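Local coordinates for putative uncharacterized protein (Thermotoga maritima, PDB 3CNL) that binds GTP and, as a circularly permuted GTPase, probably hydrolyses it in a late step of 50S ribosomal subunit assembly, at residues A[114-119]-A[138-143]; A[16-21]-A[101-106]; A[40-45]-A[153-158]; A[49-54]-A[69-74]. All blocks are in the same frame, centred on the assembly; numbering follows the deposited sequence.

Contact 1. Residues A[114-119]-A[138-143]. With GNP (phosphoaminophosphonic acid-guanylate ester), chain B.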
# COMPACT_ATOMS: atom_id res chain seq x y z
N THR A 114 1.47 6.18 9.72
CA THR A 114 0.67 7.37 9.58
C THR A 114 -0.72 7.18 10.20
O THR A 114 -1.19 8.06 10.93
CB THR A 114 0.60 7.77 8.08
OG1 THR A 114 1.94 8.00 7.61
CG2 THR A 114 -0.25 9.04 7.87
N ILE A 115 -1.36 6.06 9.93
CA ILE A 115 -2.66 5.73 10.54
C ILE A 115 -2.59 5.64 12.08
O ILE A 115 -3.44 6.20 12.78
CB ILE A 115 -3.27 4.46 9.89
CG1 ILE A 115 -3.70 4.80 8.45
CG2 ILE A 115 -4.46 3.91 10.70
CD1 ILE A 115 -4.13 3.62 7.63
N ILE A 116 -1.59 4.94 12.60
CA ILE A 116 -1.38 4.85 14.05
C ILE A 116 -1.17 6.22 14.67
O ILE A 116 -1.75 6.52 15.72
CB ILE A 116 -0.20 3.90 14.40
CG1 ILE A 116 -0.58 2.47 14.01
CG2 ILE A 116 0.15 3.95 15.89
CD1 ILE A 116 0.58 1.53 14.06
N ASN A 117 -0.37 7.06 14.02
CA ASN A 117 -0.13 8.40 14.53
C ASN A 117 -1.41 9.21 14.66
O ASN A 117 -1.63 9.87 15.68
CB ASN A 117 0.90 9.14 13.68
CG ASN A 117 2.29 8.55 13.80
OD1 ASN A 117 2.55 7.66 14.63
ND2 ASN A 117 3.20 9.05 12.97
N LYS A 118 -2.27 9.15 13.64
CA LYS A 118 -3.59 9.78 13.67
C LYS A 118 -4.45 9.23 14.81
O LYS A 118 -4.96 10.00 15.63
CB LYS A 118 -4.31 9.59 12.33
CG LYS A 118 -5.48 10.54 12.11
CD LYS A 118 -6.28 10.17 10.86
CE LYS A 118 -5.51 10.42 9.58
NZ LYS A 118 -6.41 10.36 8.41
N LEU A 119 -4.58 7.91 14.85
CA LEU A 119 -5.32 7.21 15.92
C LEU A 119 -4.83 7.56 17.33
O LEU A 119 -5.64 7.80 18.24
CB LEU A 119 -5.25 5.70 15.71
CG LEU A 119 -6.36 4.90 15.02
CD1 LEU A 119 -7.19 5.72 14.04
CD2 LEU A 119 -5.78 3.67 14.36
N GLN A 138 3.30 -1.90 22.88
CA GLN A 138 2.42 -1.23 23.83
C GLN A 138 1.06 -0.94 23.21
O GLN A 138 0.95 -0.75 21.99
CB GLN A 138 3.06 0.06 24.35
CG GLN A 138 4.31 -0.15 25.23
CD GLN A 138 3.99 -0.73 26.59
OE1 GLN A 138 4.14 -1.94 26.83
NE2 GLN A 138 3.53 0.12 27.50
N TRP A 139 0.03 -0.90 24.04
CA TRP A 139 -1.27 -0.45 23.59
C TRP A 139 -1.40 1.05 23.80
O TRP A 139 -0.74 1.63 24.69
CB TRP A 139 -2.38 -1.13 24.36
CG TRP A 139 -2.32 -2.61 24.35
CD1 TRP A 139 -1.67 -3.40 25.25
CD2 TRP A 139 -2.93 -3.49 23.40
NE1 TRP A 139 -1.84 -4.72 24.92
CE2 TRP A 139 -2.61 -4.80 23.79
CE3 TRP A 139 -3.71 -3.29 22.26
CZ2 TRP A 139 -3.05 -5.92 23.08
CZ3 TRP A 139 -4.16 -4.39 21.55
CH2 TRP A 139 -3.82 -5.70 21.96
N PHE A 140 -2.24 1.67 22.98
CA PHE A 140 -2.87 2.92 23.34
C PHE A 140 -4.37 2.68 23.28
O PHE A 140 -4.83 1.76 22.61
CB PHE A 140 -2.42 4.11 22.46
CG PHE A 140 -2.82 4.01 21.01
CD1 PHE A 140 -2.03 3.31 20.10
CD2 PHE A 140 -3.95 4.69 20.53
CE1 PHE A 140 -2.38 3.23 18.75
CE2 PHE A 140 -4.32 4.62 19.19
CZ PHE A 140 -3.53 3.89 18.29
N SER A 141 -5.13 3.47 24.03
CA SER A 141 -6.56 3.25 24.13
C SER A 141 -7.27 4.42 23.51
O SER A 141 -6.80 5.56 23.63
CB SER A 141 -6.97 3.10 25.59
OG SER A 141 -6.23 2.07 26.22
N LEU A 142 -8.38 4.17 22.82
CA LEU A 142 -9.24 5.27 22.39
C LEU A 142 -10.00 5.79 23.62
O LEU A 142 -9.83 5.25 24.72
CB LEU A 142 -10.20 4.82 21.28
CG LEU A 142 -9.57 4.27 19.98
CD1 LEU A 142 -10.64 3.84 18.97
CD2 LEU A 142 -8.59 5.25 19.33
N GLU A 143 -10.80 6.84 23.44
CA GLU A 143 -11.64 7.41 24.50
C GLU A 143 -12.64 6.42 25.06
O GLU A 143 -12.82 6.35 26.27
CB GLU A 143 -12.39 8.65 23.98
CG GLU A 143 -11.50 9.87 23.70
CD GLU A 143 -12.29 11.02 23.09
OE1 GLU A 143 -13.35 11.40 23.67
OE2 GLU A 143 -11.86 11.55 22.03
PG GNP B . 6.43 0.74 6.38
O1G GNP B . 5.74 -0.44 7.03
O2G GNP B . 7.07 0.37 5.05
O3G GNP B . 7.37 1.36 7.40
N3B GNP B . 5.55 2.00 6.01
PB GNP B . 4.10 2.37 6.52
O1B GNP B . 3.12 1.34 6.07
O2B GNP B . 4.17 2.60 7.99
O3A GNP B . 3.77 3.70 5.81
PA GNP B . 4.00 5.17 6.28
O1A GNP B . 2.89 5.63 7.14
O2A GNP B . 5.36 5.40 6.78
O5' GNP B . 3.82 5.97 4.95
C5' GNP B . 4.61 5.71 3.78
C4' GNP B . 4.54 6.94 2.88
O4' GNP B . 3.19 7.16 2.39
C3' GNP B . 4.94 8.26 3.52
O3' GNP B . 5.60 9.04 2.53
C2' GNP B . 3.59 8.87 3.86
O2' GNP B . 3.69 10.28 3.94
C1' GNP B . 2.74 8.47 2.66
N9 GNP B . 1.31 8.33 2.93
C8 GNP B . 0.74 7.66 3.99
N7 GNP B . -0.57 7.68 3.95
C5 GNP B . -0.87 8.43 2.80
C6 GNP B . -2.11 8.80 2.22
O6 GNP B . -3.26 8.55 2.62
N1 GNP B . -1.95 9.55 1.03
C2 GNP B . -0.73 9.89 0.48
N2 GNP B . -0.75 10.62 -0.66
N3 GNP B . 0.44 9.55 1.00
C4 GNP B . 0.29 8.83 2.15

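Contact 2. Residues A[16-21]-A[101-106]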
# COMPACT_ATOMS: atom_id res chain seq x y z
N LYS A 16 1.94 -13.95 13.50
CA LYS A 16 1.19 -14.91 14.32
C LYS A 16 1.31 -14.64 15.82
O LYS A 16 0.32 -14.72 16.55
CB LYS A 16 1.62 -16.35 14.01
CG LYS A 16 1.44 -16.80 12.56
CD LYS A 16 -0.00 -17.10 12.21
CE LYS A 16 -0.52 -16.15 11.13
NZ LYS A 16 -1.99 -16.33 10.88
N ASP A 17 2.51 -14.29 16.28
CA ASP A 17 2.73 -13.91 17.68
C ASP A 17 2.00 -12.61 18.03
O ASP A 17 1.54 -12.44 19.16
CB ASP A 17 4.23 -13.77 18.00
CG ASP A 17 4.98 -15.10 17.92
OD1 ASP A 17 6.17 -15.07 17.53
OD2 ASP A 17 4.40 -16.17 18.22
N LEU A 18 1.92 -11.70 17.08
CA LEU A 18 1.24 -10.42 17.33
C LEU A 18 -0.27 -10.63 17.31
O LEU A 18 -1.00 -9.99 18.06
CB LEU A 18 1.65 -9.34 16.33
CG LEU A 18 3.07 -8.76 16.39
CD1 LEU A 18 3.24 -7.69 15.35
CD2 LEU A 18 3.37 -8.19 17.75
N LEU A 19 -0.71 -11.54 16.45
CA LEU A 19 -2.13 -11.84 16.25
C LEU A 19 -2.79 -12.41 17.50
O LEU A 19 -3.98 -12.21 17.72
CB LEU A 19 -2.30 -12.84 15.10
CG LEU A 19 -2.96 -12.48 13.76
CD1 LEU A 19 -3.19 -10.99 13.55
CD2 LEU A 19 -2.13 -13.07 12.63
N ARG A 20 -2.01 -13.13 18.31
CA ARG A 20 -2.56 -13.77 19.50
C ARG A 20 -3.01 -12.74 20.53
O ARG A 20 -3.85 -13.02 21.38
CB ARG A 20 -1.55 -14.76 20.12
CG ARG A 20 -1.29 -15.98 19.25
CD ARG A 20 -0.78 -17.15 20.08
NE ARG A 20 0.68 -17.28 20.06
CZ ARG A 20 1.36 -18.06 19.22
NH1 ARG A 20 0.72 -18.78 18.31
NH2 ARG A 20 2.69 -18.11 19.29
N LEU A 21 -2.44 -11.53 20.44
CA LEU A 21 -2.78 -10.44 21.36
C LEU A 21 -4.10 -9.75 21.04
O LEU A 21 -4.62 -8.96 21.85
CB LEU A 21 -1.65 -9.39 21.37
CG LEU A 21 -0.24 -9.74 21.86
CD1 LEU A 21 0.62 -8.48 21.85
CD2 LEU A 21 -0.25 -10.36 23.26
N ARG A 101 -9.56 -5.18 20.36
CA ARG A 101 -8.13 -5.03 20.57
C ARG A 101 -7.55 -5.21 19.18
O ARG A 101 -7.70 -6.25 18.57
CB ARG A 101 -7.61 -6.11 21.51
CG ARG A 101 -8.32 -6.11 22.84
CD ARG A 101 -8.16 -7.46 23.51
NE ARG A 101 -7.03 -7.44 24.42
CZ ARG A 101 -7.02 -6.80 25.59
NH1 ARG A 101 -8.11 -6.13 26.02
NH2 ARG A 101 -5.93 -6.84 26.34
N VAL A 102 -6.91 -4.16 18.67
CA VAL A 102 -6.67 -4.05 17.24
C VAL A 102 -5.19 -4.15 16.88
O VAL A 102 -4.34 -3.54 17.52
CB VAL A 102 -7.30 -2.72 16.70
CG1 VAL A 102 -7.11 -2.58 15.19
CG2 VAL A 102 -8.80 -2.63 17.07
N LEU A 103 -4.89 -4.94 15.85
CA LEU A 103 -3.59 -4.90 15.17
C LEU A 103 -3.76 -4.23 13.81
O LEU A 103 -4.62 -4.60 13.01
CB LEU A 103 -2.99 -6.30 15.00
CG LEU A 103 -1.71 -6.44 14.14
CD1 LEU A 103 -0.46 -5.88 14.82
CD2 LEU A 103 -1.44 -7.89 13.71
N ILE A 104 -2.93 -3.23 13.57
CA ILE A 104 -2.79 -2.65 12.24
C ILE A 104 -1.74 -3.48 11.48
O ILE A 104 -0.61 -3.63 11.95
CB ILE A 104 -2.30 -1.17 12.35
CG1 ILE A 104 -3.25 -0.33 13.20
CG2 ILE A 104 -2.09 -0.53 10.95
CD1 ILE A 104 -4.72 -0.39 12.79
N VAL A 105 -2.09 -3.98 10.29
CA VAL A 105 -1.15 -4.80 9.51
C VAL A 105 -1.16 -4.46 8.00
O VAL A 105 -2.14 -3.95 7.47
CB VAL A 105 -1.42 -6.31 9.70
CG1 VAL A 105 -2.67 -6.74 8.94
CG2 VAL A 105 -0.24 -7.13 9.22
N GLY A 106 -0.06 -4.78 7.31
CA GLY A 106 0.00 -4.55 5.85
C GLY A 106 1.40 -4.73 5.28
O GLY A 106 2.38 -4.88 6.03
O HOH W 1 -4.48 -8.29 24.65

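Contact 3. Residues A[40-45]-A[153-158]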
# COMPACT_ATOMS: atom_id res chain seq x y z
N TYR A 40 -2.05 -11.40 1.74
CA TYR A 40 -2.07 -12.82 1.38
C TYR A 40 -0.91 -13.53 2.08
O TYR A 40 0.20 -13.00 2.13
CB TYR A 40 -1.94 -12.96 -0.13
CG TYR A 40 -2.69 -14.11 -0.75
CD1 TYR A 40 -3.91 -13.90 -1.41
CD2 TYR A 40 -2.18 -15.41 -0.72
CE1 TYR A 40 -4.61 -14.95 -2.01
CE2 TYR A 40 -2.88 -16.47 -1.31
CZ TYR A 40 -4.09 -16.23 -1.96
OH TYR A 40 -4.79 -17.27 -2.55
N GLY A 41 -1.18 -14.70 2.63
CA GLY A 41 -0.16 -15.46 3.34
C GLY A 41 -0.50 -15.65 4.80
O GLY A 41 -0.32 -16.75 5.34
N VAL A 42 -0.99 -14.59 5.44
CA VAL A 42 -1.32 -14.63 6.87
C VAL A 42 -2.83 -14.84 7.08
O VAL A 42 -3.66 -14.29 6.37
CB VAL A 42 -0.71 -13.40 7.65
CG1 VAL A 42 -0.73 -12.14 6.81
CG2 VAL A 42 -1.39 -13.18 8.99
N ASP A 43 -3.16 -15.69 8.06
CA ASP A 43 -4.53 -16.11 8.31
C ASP A 43 -5.18 -15.18 9.33
O ASP A 43 -4.77 -15.13 10.48
CB ASP A 43 -4.52 -17.56 8.83
CG ASP A 43 -5.91 -18.18 8.90
OD1 ASP A 43 -6.92 -17.49 8.67
OD2 ASP A 43 -6.00 -19.40 9.17
N PHE A 44 -6.19 -14.43 8.87
CA PHE A 44 -6.99 -13.52 9.71
C PHE A 44 -8.41 -14.04 9.89
O PHE A 44 -9.29 -13.27 10.30
CB PHE A 44 -7.12 -12.12 9.08
CG PHE A 44 -5.82 -11.44 8.76
CD1 PHE A 44 -4.76 -11.47 9.65
CD2 PHE A 44 -5.69 -10.73 7.57
CE1 PHE A 44 -3.57 -10.82 9.35
CE2 PHE A 44 -4.52 -10.07 7.27
CZ PHE A 44 -3.45 -10.12 8.15
N SER A 45 -8.66 -15.30 9.55
CA SER A 45 -10.04 -15.84 9.60
C SER A 45 -10.64 -16.01 11.02
O SER A 45 -11.85 -16.21 11.16
CB SER A 45 -10.16 -17.15 8.78
OG SER A 45 -9.22 -18.13 9.22
N GLY A 153 2.10 -4.60 12.26
CA GLY A 153 2.75 -5.79 11.73
C GLY A 153 3.06 -5.52 10.26
O GLY A 153 2.22 -4.99 9.52
N ILE A 154 4.26 -5.87 9.83
CA ILE A 154 4.65 -5.64 8.44
C ILE A 154 4.69 -6.99 7.73
O ILE A 154 5.39 -7.90 8.17
CB ILE A 154 6.01 -4.92 8.35
CG1 ILE A 154 5.96 -3.60 9.13
CG2 ILE A 154 6.43 -4.70 6.89
CD1 ILE A 154 7.31 -2.97 9.41
N LEU A 155 3.93 -7.11 6.65
CA LEU A 155 3.86 -8.34 5.88
C LEU A 155 4.76 -8.33 4.64
O LEU A 155 4.60 -7.49 3.75
CB LEU A 155 2.41 -8.62 5.49
CG LEU A 155 1.97 -10.01 5.01
CD1 LEU A 155 1.93 -10.12 3.49
CD2 LEU A 155 2.79 -11.16 5.65
N TYR A 156 5.70 -9.26 4.60
CA TYR A 156 6.53 -9.49 3.42
C TYR A 156 6.03 -10.75 2.74
O TYR A 156 6.08 -11.83 3.31
CB TYR A 156 8.00 -9.63 3.81
CG TYR A 156 8.49 -8.51 4.69
CD1 TYR A 156 9.00 -7.34 4.14
CD2 TYR A 156 8.43 -8.62 6.08
CE1 TYR A 156 9.45 -6.30 4.96
CE2 TYR A 156 8.88 -7.59 6.90
CZ TYR A 156 9.38 -6.44 6.33
OH TYR A 156 9.82 -5.42 7.17
N LYS A 157 5.51 -10.61 1.52
CA LYS A 157 4.90 -11.76 0.88
C LYS A 157 5.67 -12.30 -0.32
O LYS A 157 6.59 -11.66 -0.82
CB LYS A 157 3.43 -11.49 0.55
CG LYS A 157 3.13 -10.57 -0.60
CD LYS A 157 1.68 -10.12 -0.49
CE LYS A 157 1.10 -9.85 -1.83
NZ LYS A 157 -0.32 -9.42 -1.73
N ASN A 158 5.29 -13.51 -0.75
CA ASN A 158 5.95 -14.23 -1.84
C ASN A 158 5.62 -13.63 -3.20
O ASN A 158 4.45 -13.58 -3.60
CB ASN A 158 5.57 -15.73 -1.79
CG ASN A 158 5.71 -16.44 -3.14
OD1 ASN A 158 6.83 -16.70 -3.62
ND2 ASN A 158 4.58 -16.77 -3.75
O HOH W 2 2.38 -14.39 0.74

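Contact 4. Residues A[49-54]-A[69-74]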
# COMPACT_ATOMS: atom_id res chain seq x y z
N THR A 49 -11.83 -8.65 10.72
CA THR A 49 -10.92 -7.99 9.78
C THR A 49 -11.63 -6.84 9.05
O THR A 49 -12.74 -7.00 8.56
CB THR A 49 -10.35 -8.98 8.75
OG1 THR A 49 -9.62 -10.01 9.43
CG2 THR A 49 -9.44 -8.29 7.73
N ILE A 50 -10.97 -5.68 9.04
CA ILE A 50 -11.41 -4.52 8.27
C ILE A 50 -10.40 -4.28 7.14
O ILE A 50 -9.20 -4.15 7.39
CB ILE A 50 -11.49 -3.28 9.17
CG1 ILE A 50 -12.34 -3.57 10.42
CG2 ILE A 50 -12.03 -2.05 8.39
CD1 ILE A 50 -12.38 -2.43 11.41
N ILE A 51 -10.87 -4.25 5.90
CA ILE A 51 -10.00 -3.89 4.76
C ILE A 51 -10.05 -2.38 4.61
O ILE A 51 -11.11 -1.81 4.37
CB ILE A 51 -10.43 -4.57 3.45
CG1 ILE A 51 -10.27 -6.09 3.59
CG2 ILE A 51 -9.63 -3.99 2.23
CD1 ILE A 51 -10.98 -6.91 2.51
N LEU A 52 -8.90 -1.73 4.79
CA LEU A 52 -8.81 -0.30 4.67
C LEU A 52 -8.09 0.03 3.36
O LEU A 52 -6.95 -0.39 3.14
CB LEU A 52 -8.07 0.26 5.90
CG LEU A 52 -7.92 1.76 6.14
CD1 LEU A 52 -7.50 1.98 7.59
CD2 LEU A 52 -6.88 2.36 5.25
N LEU A 53 -8.78 0.76 2.48
CA LEU A 53 -8.19 1.13 1.20
C LEU A 53 -7.60 2.51 1.36
O LEU A 53 -8.33 3.50 1.30
CB LEU A 53 -9.23 1.09 0.08
CG LEU A 53 -9.85 -0.28 -0.17
CD1 LEU A 53 -10.80 -0.21 -1.36
CD2 LEU A 53 -8.79 -1.42 -0.35
N ASN A 54 -6.29 2.58 1.59
CA ASN A 54 -5.66 3.83 1.97
C ASN A 54 -5.19 4.65 0.75
O ASN A 54 -5.17 4.12 -0.36
CB ASN A 54 -4.47 3.52 2.89
CG ASN A 54 -4.08 4.67 3.73
OD1 ASN A 54 -4.89 5.52 4.02
ND2 ASN A 54 -2.82 4.72 4.14
N GLU A 69 -17.14 -1.67 -4.08
CA GLU A 69 -18.29 -2.50 -4.49
C GLU A 69 -17.93 -3.95 -4.58
O GLU A 69 -18.69 -4.81 -4.13
CB GLU A 69 -18.78 -2.05 -5.86
CG GLU A 69 -19.16 -0.61 -5.86
CD GLU A 69 -20.17 -0.27 -6.90
OE1 GLU A 69 -20.71 -1.21 -7.53
OE2 GLU A 69 -20.41 0.94 -7.07
N PHE A 70 -16.77 -4.21 -5.18
CA PHE A 70 -16.21 -5.55 -5.25
C PHE A 70 -16.09 -6.20 -3.87
O PHE A 70 -16.48 -7.35 -3.70
CB PHE A 70 -14.84 -5.51 -5.95
CG PHE A 70 -14.17 -6.86 -6.04
CD1 PHE A 70 -14.51 -7.74 -7.06
CD2 PHE A 70 -13.21 -7.25 -5.11
CE1 PHE A 70 -13.91 -8.99 -7.16
CE2 PHE A 70 -12.60 -8.49 -5.20
CZ PHE A 70 -12.96 -9.37 -6.23
N PHE A 71 -15.52 -5.48 -2.89
CA PHE A 71 -15.34 -6.07 -1.56
C PHE A 71 -16.66 -6.21 -0.81
O PHE A 71 -16.90 -7.24 -0.16
CB PHE A 71 -14.28 -5.32 -0.74
CG PHE A 71 -12.88 -5.48 -1.28
CD1 PHE A 71 -12.31 -6.73 -1.40
CD2 PHE A 71 -12.16 -4.38 -1.71
CE1 PHE A 71 -11.03 -6.88 -1.92
CE2 PHE A 71 -10.87 -4.52 -2.22
CZ PHE A 71 -10.32 -5.77 -2.33
N LYS A 72 -17.53 -5.20 -0.92
CA LYS A 72 -18.89 -5.29 -0.35
C LYS A 72 -19.64 -6.52 -0.89
O LYS A 72 -20.28 -7.25 -0.15
CB LYS A 72 -19.69 -3.99 -0.57
CG LYS A 72 -19.01 -2.73 -0.03
CD LYS A 72 -19.96 -1.65 0.48
CE LYS A 72 -21.16 -1.41 -0.43
NZ LYS A 72 -22.29 -0.75 0.30
N LYS A 73 -19.51 -6.77 -2.19
CA LYS A 73 -20.13 -7.94 -2.81
C LYS A 73 -19.54 -9.26 -2.35
O LYS A 73 -20.24 -10.26 -2.33
CB LYS A 73 -20.12 -7.83 -4.33
CG LYS A 73 -21.14 -6.84 -4.87
CD LYS A 73 -21.33 -6.97 -6.39
CE LYS A 73 -20.26 -6.21 -7.15
NZ LYS A 73 -20.41 -6.29 -8.64
N GLN A 74 -18.27 -9.27 -1.94
CA GLN A 74 -17.67 -10.46 -1.32
C GLN A 74 -18.09 -10.64 0.15
O GLN A 74 -17.66 -11.59 0.81
CB GLN A 74 -16.14 -10.42 -1.41
CG GLN A 74 -15.57 -10.41 -2.82
CD GLN A 74 -14.17 -10.98 -2.87
OE1 GLN A 74 -13.92 -11.96 -3.58
NE2 GLN A 74 -13.25 -10.40 -2.09

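Contact 1. Residues A[114-119]-A[138-143]
Leu119 and Leu142 mark the closest backbone approach, 7.8 Å from CA to CA, where helix 112-120 passes the short edge strand 139-141 with no hydrogen bond between them. Phe140 carries the contact. Its CG sits between the backbone N and the carbonyl carbon (chi1 66°), which swings the ring off the strand and against the helix. The ring's far end meets Leu119: CZ of Phe140 lies 3.6 Å from Leu119 CB, and CE2 of Phe140 lies 3.5 Å from the carbonyl carbon of Leu119. On its other flank CE1 of Phe140 touches the branch methyl CG2 of Ile116 at 3.9 Å, the two side chains meeting aslant. A flat, wide residue suits this place because it reaches two successive turns of the helix at once. With an alanine in its place the ring is gone, which would probably leave a gap beside Ile116 and Leu119 and cost the strand its main hold on the helix. Leu142 adds a lighter touch, its CD2 4.0 Å from Leu119 O, an oxygen also hydrogen-bonded to Arg87 NH2.

At the segment's other end, Thr114 faces the nucleotide. Its backbone N and its OG1 both donate to O1A of the alpha-phosphate, at 3.0 Å and 2.6 Å. With OG1 beside the backbone N (chi1 -59°), one residue can offer two donors to one oxygen. Gly111, Lys112 and Ser113 also bind the nucleotide, so this is the helix following the phosphate-binding P-loop of a GTPase, packed at its far end on the edge of the central sheet.

Contact 2. Residues A[16-21]-A[101-106]
Leu103 of strand 101-106 receives two leucines from the end of helix 13-19, one on each of its methyls. Its CD2 lies 3.6 Å from Leu19 CD1, while its CD1 lies 4.2 Å from Leu18 CD1, and each pair of side chains crosses at nearly a right angle. The chi1 of Leu103 (172°) sets CG opposite the backbone N, and the forked end then offers separate methyls to neighbouring residues of the helix. Leucine suits all three places, since its branched tip fills space without asking for polar partners.

Farther along, the contact turns polar. Leu21 O lies near the plane of the Arg101 guanidinium, at its edge, but 3.8 Å from NE. A water joins them instead: it donates to Leu21 O at 2.9 Å and accepts from Arg101 NH2 at 2.7 Å, lying in the guanidinium plane.

Outward from this shell, Leu103 also touches Leu149 on strand 147-154. Arg101 makes a cation-pi contact with Trp139, and its backbone N is hydrogen-bonded to Asn23 OD1. Leu19 O, near the helix end, is hydrogen-bonded to Lys47 NZ. With no direct hydrogen bond across the segments, helix and strand are held by the fit of leucine methyls, while the water satisfies a carbonyl oxygen and a guanidinium N-H too far apart to bond directly.

Contact 3. Residues A[40-45]-A[153-158]
Gly153 is the glycine of the DxxG (G3) motif of GTPases, and the segment that follows it packs on the loop between strands 24-30 and 48-54. Gly153 binds GTP and Ile154 touches the bound analogue; the contact itself begins with Leu155. CG1 of Val42 meets CD2 of Leu155 at 3.8 Å, the two side chains running antiparallel alongside each other. Small and branched, Val42 fits between Leu155 and helix 13-19, where it also touches Ile15 and Leu19. The other methyl of Leu155, CD1, rests 3.6 Å from Tyr40 O. Between Tyr40 and Val42, Gly41 has a positive phi (117°), where any side chain would collide with the carbonyl O of Tyr40, so glycine fits.

Lys157 approaches with its aliphatic part, CB being 3.9 Å from Tyr40 O. Its CG lies between the backbone N and the carbonyl carbon (chi1 74°), and from there the chain reaches out to bring NZ to the oxygens of Ala36 and Ser38; lysine is long enough to carry one charged amine to two carbonyls of the loop. In that loop Asp43 forms an Asx turn, OD1 accepting from Ser45 N at 2.9 Å. One water donates to Tyr40 O at 2.9 Å and accepts a weak bond from Asn158 N at 3.4 Å.

Contact 4. Residues A[49-54]-A[69-74]
Strand 49-54 and the last turn of helix 61-73 approach most closely at Ile51 and Phe71, whose CA atoms stand 8.6 Å apart, a separation that leaves room for a layer of side chains. Phe71 reaches across it. Its CG is opposite the carbonyl carbon (chi1 -68°), and the ring extends from the helix toward two residues of the strand. Ile51 CD1 meets Phe71 CD1 at 4.1 Å, those side chains being roughly perpendicular; Leu53 CD2 comes within 4.2 Å of Phe71 CE2 at a slant. The ring is long enough to touch residues i and i+2 of the strand, CD1 and CE2 lying on its two sides, while Ile51 and Leu53 answer with slender methyl ends.

This is strand-to-helix packing in a beta-alpha-beta unit, made of strand 48-54, helix 61-73 and strand 78-80. Val78 of the last strand also touches Phe71, as does Arg29 on strand 24-30, placing the ring over several strands of the sheet. Within the helix CD2 of Phe70 lies over one face of the Phe71 ring, 3.8 Å above its plane and displaced from the ring centre. At the strand's C-terminal end Asn54 touches the nucleotide, and its ND2 is hydrogen-bonded to Thr110 O of the phosphate-binding loop.

Overall arrangement
All four contacts reach one mixed sheet. Contacts 2 and 3 are the nearest pair, centres 11 Å apart, joined by probable hydrogen bonds: Ile104 O with Gly153 N (2.9 Å) between strands 101-106 and 147-154, the pairing continuing past the latter's end as Gly106 O with Leu155 N (2.8 Å). Contact 1 meets contact 2 where Trp139 CH2 packs on Arg101 CB (3.8 Å), and contact 4 where Ile115 CD1 packs on Leu52 CD1 (3.8 Å). Contacts 3 and 4 touch at Phe44 CB and Thr49 OG1 (3.3 Å). Contacts 1, 3 and 4 include pocket residues Thr114, Ile154 and Asn54. Contact 2 is second-shell: the Leu18 side chain lies about 11 Å from the nucleotide but about 4 Å from GTP-binding Gly153.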